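Local coordinates for mannan endo-1,4-beta-mannosidase (Cryptopygus antarcticus, PDB 4OOU), which hydrolyses the beta-1,4-linked backbones of mannans at internal sites, releasing mostly mannobiose, mannotriose and mannotetraose from beta-1,4-mannan, at residues V37-V42 with G76-R81; L237-S242 with I274-M279. All coordinates share one frame; numbering follows the deposited sequence.

Contact 1. Residues V37-V42 with G76-R81; sequences VFLSGV and GGNTAR
Asn78 reaches across to residues 38–40 and binds their backbone with both ends of its amide. Its ND2 donates to Phe38 O at 2.9 Å, and its OD1 accepts from Ser40 N at 2.7 Å. CG lies between the backbone N and the carbonyl carbon (chi1 73°), which sets the amide beside residues 38–40. A second grip on OD1 comes from Thr79 OG1, 3.0 Å away, on the face of the amide opposite Ser40 N. That hydroxyl also packs closely against Leu39 CD2, at 3.2 Å. Asn78 N also bonds to Ser40 O. The segments belong to a beta-alpha-beta crossover of the TIM barrel, in which helix 58–74 connects the parallel strands 35–43 and 79–86. Farther along, the backbones pair in parallel: Val42 N bonds to Thr79 O, a long bond, and Arg81 N to Val42 O at 3.0 Å. Gly41, without a side chain, lets its CA lie directly against Thr79 O. The other flank is looser. There a water accepts from Ser40 OG at 2.6 Å and donates to Gly76 O, at the partly exposed Schellman turn that ends the helix.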
loop_
_atom_site.group_PDB
_atom_site.type_symbol
_atom_site.label_atom_id
_atom_site.label_comp_id
_atom_site.label_asym_id
_atom_site.label_seq_id
_atom_site.Cartn_x
_atom_site.Cartn_y
_atom_site.Cartn_z
ATOM N N VAL A 37 8.630 -15.081 -1.132
ATOM C CA VAL A 37 7.669 -14.792 -2.210
ATOM C C VAL A 37 7.775 -13.371 -2.689
ATOM O O VAL A 37 8.096 -12.469 -1.927
ATOM C CB VAL A 37 6.174 -15.166 -1.916
ATOM C CG1 VAL A 37 5.917 -15.566 -0.469
ATOM C CG2 VAL A 37 5.211 -14.080 -2.384
ATOM N N PHE A 38 7.521 -13.223 -3.982
ATOM C CA PHE A 38 7.527 -11.952 -4.692
ATOM C C PHE A 38 6.077 -11.588 -4.976
ATOM O O PHE A 38 5.299 -12.476 -5.375
ATOM C CB PHE A 38 8.305 -12.157 -5.990
ATOM C CG PHE A 38 8.384 -10.955 -6.862
ATOM C CD1 PHE A 38 9.403 -10.047 -6.707
ATOM C CD2 PHE A 38 7.473 -10.760 -7.870
ATOM C CE1 PHE A 38 9.493 -8.936 -7.523
ATOM C CE2 PHE A 38 7.564 -9.663 -8.699
ATOM C CZ PHE A 38 8.579 -8.743 -8.528
ATOM N N LEU A 39 5.693 -10.318 -4.765
ATOM C CA LEU A 39 4.299 -9.926 -4.986
ATOM C C LEU A 39 4.074 -9.381 -6.417
ATOM O O LEU A 39 4.414 -8.233 -6.760
ATOM C CB LEU A 39 3.799 -8.973 -3.907
ATOM C CG LEU A 39 3.760 -9.579 -2.491
ATOM C CD1 LEU A 39 3.225 -8.620 -1.429
ATOM C CD2 LEU A 39 2.960 -10.883 -2.472
ATOM N N SER A 40 3.508 -10.238 -7.262
ATOM C CA SER A 40 3.312 -9.875 -8.655
ATOM C C SER A 40 1.838 -9.651 -8.936
ATOM O O SER A 40 1.006 -10.506 -8.626
ATOM C CB SER A 40 3.854 -10.961 -9.555
ATOM O OG SER A 40 3.858 -10.476 -10.874
ATOM N N GLY A 41 1.512 -8.518 -9.547
ATOM C CA GLY A 41 0.137 -8.137 -9.674
ATOM C C GLY A 41 -0.113 -6.685 -9.959
ATOM O O GLY A 41 0.725 -6.001 -10.542
ATOM N N VAL A 42 -1.283 -6.218 -9.551
ATOM C CA VAL A 42 -1.782 -4.907 -9.951
ATOM C C VAL A 42 -2.430 -4.127 -8.817
ATOM O O VAL A 42 -2.839 -4.690 -7.776
ATOM C CB VAL A 42 -2.855 -5.049 -11.041
ATOM C CG1 VAL A 42 -2.413 -6.060 -12.076
ATOM C CG2 VAL A 42 -4.181 -5.501 -10.465
ATOM N N GLY A 76 -1.306 -15.501 -13.799
ATOM C CA GLY A 76 -0.213 -15.903 -12.909
ATOM C C GLY A 76 0.250 -14.848 -11.915
ATOM O O GLY A 76 1.362 -14.960 -11.379
ATOM N N GLY A 77 -0.565 -13.815 -11.690
ATOM C CA GLY A 77 -0.287 -12.788 -10.658
ATOM C C GLY A 77 -0.773 -13.271 -9.290
ATOM O O GLY A 77 -1.462 -14.295 -9.189
ATOM N N ASN A 78 -0.419 -12.558 -8.231
ATOM C CA ASN A 78 -0.738 -13.053 -6.882
ATOM C C ASN A 78 -1.111 -12.000 -5.862
ATOM O O ASN A 78 -1.143 -12.293 -4.688
ATOM C CB ASN A 78 0.437 -13.871 -6.350
ATOM C CG ASN A 78 1.618 -13.018 -5.963
ATOM O OD1 ASN A 78 1.601 -11.799 -6.111
ATOM N ND2 ASN A 78 2.661 -13.656 -5.464
ATOM N N THR A 79 -1.386 -10.779 -6.304
ATOM C CA THR A 79 -1.624 -9.681 -5.400
ATOM C C THR A 79 -2.457 -8.606 -6.076
ATOM O O THR A 79 -2.261 -8.307 -7.238
ATOM C CB THR A 79 -0.275 -9.082 -4.925
ATOM O OG1 THR A 79 0.386 -10.017 -4.073
ATOM C CG2 THR A 79 -0.466 -7.777 -4.148
ATOM N N ALA A 80 -3.370 -8.022 -5.311
ATOM C CA ALA A 80 -4.098 -6.831 -5.717
ATOM C C ALA A 80 -4.074 -5.791 -4.594
ATOM O O ALA A 80 -4.366 -6.108 -3.443
ATOM C CB ALA A 80 -5.532 -7.185 -6.066
ATOM N N ARG A 81 -3.703 -4.558 -4.932
ATOM C CA ARG A 81 -3.755 -3.429 -3.996
ATOM C C ARG A 81 -5.069 -2.673 -4.284
ATOM O O ARG A 81 -5.384 -2.317 -5.448
ATOM C CB ARG A 81 -2.552 -2.537 -4.210
ATOM C CG ARG A 81 -2.321 -1.397 -3.232
ATOM C CD ARG A 81 -1.097 -0.624 -3.679
ATOM N NE ARG A 81 -0.778 0.511 -2.838
ATOM C CZ ARG A 81 -0.793 1.789 -3.209
ATOM N NH1 ARG A 81 -1.151 2.157 -4.448
ATOM N NH2 ARG A 81 -0.423 2.717 -2.335
HETATM O O HOH W 1 3.364 -12.769 -12.002
#

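Contact 2. Residues L237-S242 with I274-M279; sequences LVTVGS and INFYQM
Strands 238–241 and 277–279 run nearly parallel, their axes 5.6 Å apart at closest approach and 22° from one another. These are consecutive strands of the TIM barrel, and side chains share the work with peptide groups along the seam between them. Asn275 is the clearest case. Its backbone N donates to Val238 O at 2.7 Å, while its side-chain OD1 takes Val238 N on a lone pair, in the amide plane, at 2.8 Å; both backbone polar atoms of Val238 thus pair with one residue. With CG anti to its carbonyl carbon (chi1 -58°), Asn275 brings that oxygen back to the strand. Thr239 occupies the middle of the seam. Its OG1 donates to Phe276 O at 2.8 Å from above the carbonyl plane, and its CB lies over one face of the Phe276 ring, 3.6 Å from the centroid, in a CH-pi contact. Leu237 CB approaches the edge of the same ring. Away from this ring, Val240 CG2 meets Ile274 CG2 at 3.7 Å, their side chains crossing at about a right angle. Near the C-terminal ends the backbones bond directly again, Ser242 N to Gln278 O. The extended Gln278 side chain lays its amide carbon against Gly241 CA; its OE1 is hydrogen-bonded to His280 NE2 and its own NE2 to Glu177 OE1, with only a weak bond, at 3.4 Å, from that NE2 to Thr239 OG1.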
loop_
_atom_site.group_PDB
_atom_site.type_symbol
_atom_site.label_atom_id
_atom_site.label_comp_id
_atom_site.label_asym_id
_atom_site.label_seq_id
_atom_site.Cartn_x
_atom_site.Cartn_y
_atom_site.Cartn_z
ATOM N N LEU A 237 0.813 -7.048 8.668
ATOM C CA LEU A 237 1.854 -6.393 7.921
ATOM C C LEU A 237 1.376 -4.992 7.578
ATOM O O LEU A 237 0.270 -4.798 7.072
ATOM C CB LEU A 237 2.168 -7.195 6.653
ATOM C CG LEU A 237 2.871 -8.548 6.809
ATOM C CD1 LEU A 237 3.268 -8.998 5.412
ATOM C CD2 LEU A 237 4.096 -8.500 7.728
ATOM N N VAL A 238 2.202 -4.002 7.846
ATOM C CA VAL A 238 1.791 -2.644 7.565
ATOM C C VAL A 238 2.796 -2.012 6.659
ATOM O O VAL A 238 4.004 -2.299 6.790
ATOM C CB VAL A 238 1.630 -1.824 8.819
ATOM C CG1 VAL A 238 1.089 -0.454 8.456
ATOM C CG2 VAL A 238 0.650 -2.523 9.768
ATOM N N THR A 239 2.292 -1.177 5.734
ATOM C CA THR A 239 3.130 -0.405 4.843
ATOM C C THR A 239 2.579 1.001 4.674
ATOM O O THR A 239 1.541 1.379 5.214
ATOM C CB THR A 239 3.247 -1.095 3.456
ATOM O OG1 THR A 239 4.322 -0.547 2.673
ATOM C CG2 THR A 239 1.989 -0.940 2.676
ATOM N N VAL A 240 3.355 1.765 3.930
ATOM C CA VAL A 240 3.043 3.075 3.484
ATOM C C VAL A 240 3.691 3.141 2.082
ATOM O O VAL A 240 4.827 2.684 1.905
ATOM C CB VAL A 240 3.678 4.120 4.407
ATOM C CG1 VAL A 240 3.592 5.516 3.803
ATOM C CG2 VAL A 240 3.007 4.083 5.767
ATOM N N GLY A 241 2.966 3.671 1.101
ATOM C CA GLY A 241 3.444 3.704 -0.285
ATOM C C GLY A 241 3.821 5.126 -0.683
ATOM O O GLY A 241 2.948 5.950 -0.970
ATOM N N SER A 242 5.110 5.426 -0.657
ATOM C CA SER A 242 5.547 6.758 -1.056
ATOM C C SER A 242 5.429 6.987 -2.541
ATOM O O SER A 242 5.478 6.039 -3.346
ATOM C CB SER A 242 6.969 7.041 -0.613
ATOM O OG SER A 242 6.951 7.370 0.769
ATOM N N ILE A 274 6.228 0.214 10.093
ATOM C CA ILE A 274 5.894 -0.469 8.863
ATOM C C ILE A 274 6.759 -1.699 8.801
ATOM O O ILE A 274 7.850 -1.709 9.318
ATOM C CB ILE A 274 6.006 0.384 7.593
ATOM C CG1 ILE A 274 7.361 1.033 7.420
ATOM C CG2 ILE A 274 4.955 1.458 7.600
ATOM C CD1 ILE A 274 7.408 1.907 6.170
ATOM N N ASN A 275 6.235 -2.746 8.195
ATOM C CA ASN A 275 6.931 -4.009 8.091
ATOM C C ASN A 275 7.636 -4.181 6.766
ATOM O O ASN A 275 8.533 -5.026 6.674
ATOM C CB ASN A 275 5.929 -5.108 8.323
ATOM C CG ASN A 275 5.268 -4.952 9.657
ATOM O OD1 ASN A 275 4.071 -4.657 9.771
ATOM N ND2 ASN A 275 6.080 -5.068 10.701
ATOM N N PHE A 276 7.224 -3.387 5.769
ATOM C CA PHE A 276 7.822 -3.343 4.450
ATOM C C PHE A 276 7.698 -1.953 3.818
ATOM O O PHE A 276 6.678 -1.276 3.942
ATOM C CB PHE A 276 7.302 -4.470 3.528
ATOM C CG PHE A 276 5.874 -4.326 3.015
ATOM C CD1 PHE A 276 5.574 -3.532 1.919
ATOM C CD2 PHE A 276 4.852 -5.087 3.551
ATOM C CE1 PHE A 276 4.274 -3.436 1.425
ATOM C CE2 PHE A 276 3.555 -5.001 3.059
ATOM C CZ PHE A 276 3.272 -4.170 1.992
ATOM N N TYR A 277 8.779 -1.516 3.176
ATOM C CA TYR A 277 8.807 -0.260 2.453
ATOM C C TYR A 277 8.123 -0.429 1.102
ATOM O O TYR A 277 7.831 -1.547 0.642
ATOM C CB TYR A 277 10.246 0.154 2.239
ATOM C CG TYR A 277 11.040 0.367 3.523
ATOM C CD1 TYR A 277 10.848 1.489 4.327
ATOM C CD2 TYR A 277 12.037 -0.520 3.892
ATOM C CE1 TYR A 277 11.594 1.681 5.485
ATOM C CE2 TYR A 277 12.795 -0.321 5.035
ATOM C CZ TYR A 277 12.564 0.767 5.832
ATOM O OH TYR A 277 13.344 0.916 6.961
ATOM N N GLN A 278 7.870 0.694 0.459
ATOM C CA GLN A 278 7.119 0.694 -0.776
ATOM C C GLN A 278 7.339 1.997 -1.488
ATOM O O GLN A 278 6.981 3.068 -0.983
ATOM C CB GLN A 278 5.636 0.527 -0.493
ATOM C CG GLN A 278 4.757 0.156 -1.695
ATOM C CD GLN A 278 3.283 0.459 -1.478
ATOM O OE1 GLN A 278 2.617 1.014 -2.376
ATOM N NE2 GLN A 278 2.765 0.124 -0.286
ATOM N N MET A 279 7.945 1.911 -2.663
ATOM C CA MET A 279 8.070 3.078 -3.514
ATOM C C MET A 279 7.141 2.930 -4.709
ATOM O O MET A 279 6.785 1.820 -5.103
ATOM C CB MET A 279 9.512 3.228 -3.953
ATOM C CG MET A 279 10.502 3.407 -2.808
ATOM S SD MET A 279 12.200 3.017 -3.278
ATOM C CE MET A 279 13.042 3.353 -1.733
#

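Contacts 1 and 2 lie in different sectors of the same barrel, their centres about 15 Å apart. A polar network at the catalytic end joins them. Arg81, from contact 1, packs its NE 3.5 Å from OE1 of Gln278, from contact 2, and both side chains use Glu177: Arg81 through a salt bridge, Gln278 through a hydrogen bond. Arg81 also forms a salt bridge with Glu312, the nucleophile by similarity, bonds to the substrate-binding Asn180, and lies about 5 Å from a bound Tris molecule, probably from the crystallisation liquor. The arrangement is consistent with Arg81 orienting the Glu312 carboxylate directly, and Gln278, about 5 Å from Glu312, acting one step back through the shared Glu177.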